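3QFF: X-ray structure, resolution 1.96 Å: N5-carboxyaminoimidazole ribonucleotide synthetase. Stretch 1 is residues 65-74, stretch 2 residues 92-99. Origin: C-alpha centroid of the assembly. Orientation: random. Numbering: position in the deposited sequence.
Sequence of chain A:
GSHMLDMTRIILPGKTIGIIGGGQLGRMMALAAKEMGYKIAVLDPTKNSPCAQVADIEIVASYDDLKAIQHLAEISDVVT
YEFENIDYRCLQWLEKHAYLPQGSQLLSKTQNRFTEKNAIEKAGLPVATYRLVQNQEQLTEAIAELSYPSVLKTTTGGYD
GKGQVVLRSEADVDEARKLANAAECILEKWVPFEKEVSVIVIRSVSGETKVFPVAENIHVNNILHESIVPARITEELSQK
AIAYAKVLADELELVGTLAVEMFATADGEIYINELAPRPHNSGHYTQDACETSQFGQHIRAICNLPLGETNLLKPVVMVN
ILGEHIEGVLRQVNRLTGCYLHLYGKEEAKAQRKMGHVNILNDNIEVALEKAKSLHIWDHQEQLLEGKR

Stretch 1, residues 65-74: DLKAIQHLAE
Stretch 2 (92-99) QWLEKHAY

Two helices can pack side by side without a single hydrogen bond between them, as in N5-carboxyaminoimidazole ribonucleotide synthetase. Asp65 (phi/psi -84/94, chi1 t) caps the first helix, its OD2 accepting a weak bond of 3.4 Å from Ala68 N; from Leu66 to Ala73 phi/psi stay near -60/-42, with i to i+4 bonds such as Gln70 N to Leu66 O, 2.8 Å. The second helix, already under way before Gln92, keeps phi/psi near -60/-45 through Glu95, loosens at Lys96 (-98/-27) and His97 (-114/-9), and His97 N bonds to Trp93 O at 2.7 Å; Ala98 (-121/-171) leaves helical geometry. The axes run in nearly the same direction, crossing at -26° and approaching to 10.6 Å; the CA atoms of Ala73 and Ala98 lie 5.7 Å apart.

So close a backbone approach suits small side chains: Ala73 CB meets Ala98 CB at 3.6 Å. The same methyl sits at the edge of the Trp93 indole (chi1 t, chi2 88°), 3.5 Å from CZ3. Gln70 (m, t, chi3 -10°) lies over a ring face, its CG 3.4 Å from the six-membered ring centroid in a CH-pi contact. Its NE2 is 3.2 Å from Trp93 NE1, but two donors cannot bond. Apolar packing continues with Ile69 (m, m) CG2 against Leu94 (m, t) CG at 3.8 Å, and Leu66 (t, p) CD1 against Trp93 CB at 4.0 Å.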

# COMPACT_ATOMS: atom_id res chain seq x y z
N ASP A 65 28.33 -15.14 -0.05
CA ASP A 65 28.21 -16.56 0.23
C ASP A 65 27.43 -17.22 -0.90
O ASP A 65 26.19 -17.23 -0.90
CB ASP A 65 27.52 -16.74 1.60
CG ASP A 65 27.36 -18.20 2.01
OD1 ASP A 65 26.92 -18.43 3.16
OD2 ASP A 65 27.63 -19.11 1.21
N LEU A 66 28.16 -17.76 -1.89
CA LEU A 66 27.53 -18.26 -3.11
C LEU A 66 26.52 -19.39 -2.86
O LEU A 66 25.49 -19.42 -3.50
CB LEU A 66 28.56 -18.66 -4.19
CG LEU A 66 28.06 -19.39 -5.45
CD1 LEU A 66 27.09 -18.55 -6.30
CD2 LEU A 66 29.22 -19.88 -6.31
N LYS A 67 26.82 -20.28 -1.91
CA LYS A 67 25.89 -21.34 -1.51
C LYS A 67 24.54 -20.80 -1.03
O LYS A 67 23.49 -21.34 -1.36
CB LYS A 67 26.50 -22.25 -0.43
CG LYS A 67 27.87 -22.85 -0.77
CD LYS A 67 27.78 -24.18 -1.49
CE LYS A 67 28.98 -25.06 -1.14
NZ LYS A 67 29.24 -26.10 -2.18
N ALA A 68 24.58 -19.74 -0.22
CA ALA A 68 23.34 -19.12 0.27
C ALA A 68 22.58 -18.43 -0.86
O ALA A 68 21.37 -18.58 -0.96
CB ALA A 68 23.65 -18.15 1.40
N ILE A 69 23.30 -17.69 -1.70
CA ILE A 69 22.73 -17.07 -2.91
C ILE A 69 22.03 -18.15 -3.76
O ILE A 69 20.93 -17.94 -4.28
CB ILE A 69 23.84 -16.34 -3.75
CG1 ILE A 69 24.27 -15.01 -3.09
CG2 ILE A 69 23.39 -16.09 -5.20
CD1 ILE A 69 23.16 -13.97 -2.99
N GLN A 70 22.69 -19.31 -3.88
CA GLN A 70 22.15 -20.45 -4.61
C GLN A 70 20.89 -20.98 -3.95
O GLN A 70 19.94 -21.32 -4.65
CB GLN A 70 23.20 -21.56 -4.76
CG GLN A 70 24.19 -21.27 -5.88
CD GLN A 70 25.40 -22.20 -5.89
OE1 GLN A 70 25.63 -22.95 -4.95
NE2 GLN A 70 26.18 -22.13 -6.96
N HIS A 71 20.89 -21.06 -2.62
CA HIS A 71 19.72 -21.53 -1.90
C HIS A 71 18.51 -20.59 -2.11
O HIS A 71 17.41 -21.05 -2.33
CB HIS A 71 20.01 -21.73 -0.41
CG HIS A 71 18.85 -22.28 0.36
ND1 HIS A 71 18.51 -21.83 1.62
CD2 HIS A 71 17.93 -23.22 0.03
CE1 HIS A 71 17.43 -22.47 2.03
NE2 HIS A 71 17.06 -23.32 1.09
N LEU A 72 18.74 -19.28 -2.08
CA LEU A 72 17.69 -18.29 -2.39
C LEU A 72 17.16 -18.49 -3.80
O LEU A 72 15.94 -18.51 -4.01
CB LEU A 72 18.22 -16.86 -2.24
CG LEU A 72 17.23 -15.72 -2.54
CD1 LEU A 72 16.14 -15.65 -1.46
CD2 LEU A 72 17.99 -14.41 -2.58
N ALA A 73 18.06 -18.64 -4.76
CA ALA A 73 17.66 -18.79 -6.15
C ALA A 73 16.82 -20.05 -6.34
O ALA A 73 15.81 -20.01 -7.04
CB ALA A 73 18.88 -18.81 -7.06
N GLU A 74 17.24 -21.13 -5.68
CA GLU A 74 16.60 -22.46 -5.75
C GLU A 74 15.14 -22.48 -5.35
O GLU A 74 14.40 -23.39 -5.75
CB GLU A 74 17.29 -23.43 -4.79
CG GLU A 74 18.56 -24.04 -5.26
CD GLU A 74 19.11 -25.03 -4.25
OE1 GLU A 74 19.88 -25.89 -4.67
OE2 GLU A 74 18.76 -24.94 -3.04
N GLN A 92 26.71 -13.62 -12.16
CA GLN A 92 26.67 -14.50 -13.33
C GLN A 92 25.90 -15.78 -13.01
O GLN A 92 25.11 -16.26 -13.83
CB GLN A 92 28.08 -14.85 -13.84
CG GLN A 92 28.04 -15.68 -15.13
CD GLN A 92 29.41 -15.87 -15.78
OE1 GLN A 92 29.77 -15.15 -16.71
NE2 GLN A 92 30.16 -16.85 -15.29
N TRP A 93 26.13 -16.33 -11.82
CA TRP A 93 25.42 -17.55 -11.45
C TRP A 93 23.90 -17.34 -11.52
O TRP A 93 23.18 -18.10 -12.18
CB TRP A 93 25.85 -18.09 -10.09
CG TRP A 93 25.35 -19.49 -9.92
CD1 TRP A 93 25.99 -20.65 -10.30
CD2 TRP A 93 24.08 -19.89 -9.41
NE1 TRP A 93 25.20 -21.74 -10.03
CE2 TRP A 93 24.02 -21.30 -9.48
CE3 TRP A 93 22.98 -19.18 -8.89
CZ2 TRP A 93 22.90 -22.02 -9.05
CZ3 TRP A 93 21.87 -19.91 -8.46
CH2 TRP A 93 21.84 -21.31 -8.55
N LEU A 94 23.44 -16.28 -10.87
CA LEU A 94 22.02 -15.92 -10.86
C LEU A 94 21.46 -15.69 -12.26
O LEU A 94 20.40 -16.22 -12.61
CB LEU A 94 21.80 -14.67 -10.03
CG LEU A 94 21.97 -14.87 -8.53
CD1 LEU A 94 22.26 -13.54 -7.86
CD2 LEU A 94 20.72 -15.53 -7.96
N GLU A 95 22.18 -14.90 -13.05
CA GLU A 95 21.74 -14.55 -14.40
C GLU A 95 21.57 -15.79 -15.28
O GLU A 95 20.63 -15.87 -16.08
CB GLU A 95 22.71 -13.55 -15.04
CG GLU A 95 22.09 -12.74 -16.18
CD GLU A 95 23.03 -11.68 -16.72
OE1 GLU A 95 24.24 -11.71 -16.40
OE2 GLU A 95 22.56 -10.80 -17.48
N LYS A 96 22.45 -16.77 -15.12
CA LYS A 96 22.41 -17.92 -15.99
C LYS A 96 21.68 -19.14 -15.41
O LYS A 96 21.10 -19.92 -16.17
CB LYS A 96 23.81 -18.27 -16.50
CG LYS A 96 24.57 -17.06 -17.13
CD LYS A 96 23.96 -16.56 -18.44
CE LYS A 96 24.55 -15.21 -18.83
NZ LYS A 96 23.81 -14.53 -19.93
N HIS A 97 21.65 -19.28 -14.09
CA HIS A 97 21.05 -20.47 -13.47
C HIS A 97 19.79 -20.21 -12.64
O HIS A 97 19.13 -21.15 -12.20
CB HIS A 97 22.10 -21.24 -12.65
CG HIS A 97 23.31 -21.62 -13.44
ND1 HIS A 97 23.27 -22.51 -14.49
CD2 HIS A 97 24.60 -21.22 -13.33
CE1 HIS A 97 24.48 -22.65 -14.99
NE2 HIS A 97 25.31 -21.88 -14.31
N ALA A 98 19.47 -18.94 -12.42
CA ALA A 98 18.20 -18.56 -11.82
C ALA A 98 17.49 -17.65 -12.81
O ALA A 98 17.92 -17.52 -13.96
CB ALA A 98 18.41 -17.84 -10.49
N TYR A 99 16.40 -17.05 -12.36
CA TYR A 99 15.72 -16.07 -13.19
C TYR A 99 15.93 -14.66 -12.62
O TYR A 99 15.27 -14.26 -11.65
CB TYR A 99 14.23 -16.41 -13.36
CG TYR A 99 13.53 -15.45 -14.30
CD1 TYR A 99 14.04 -15.21 -15.58
CD2 TYR A 99 12.38 -14.79 -13.91
CE1 TYR A 99 13.42 -14.30 -16.44
CE2 TYR A 99 11.74 -13.89 -14.76
CZ TYR A 99 12.26 -13.65 -16.02
OH TYR A 99 11.64 -12.75 -16.85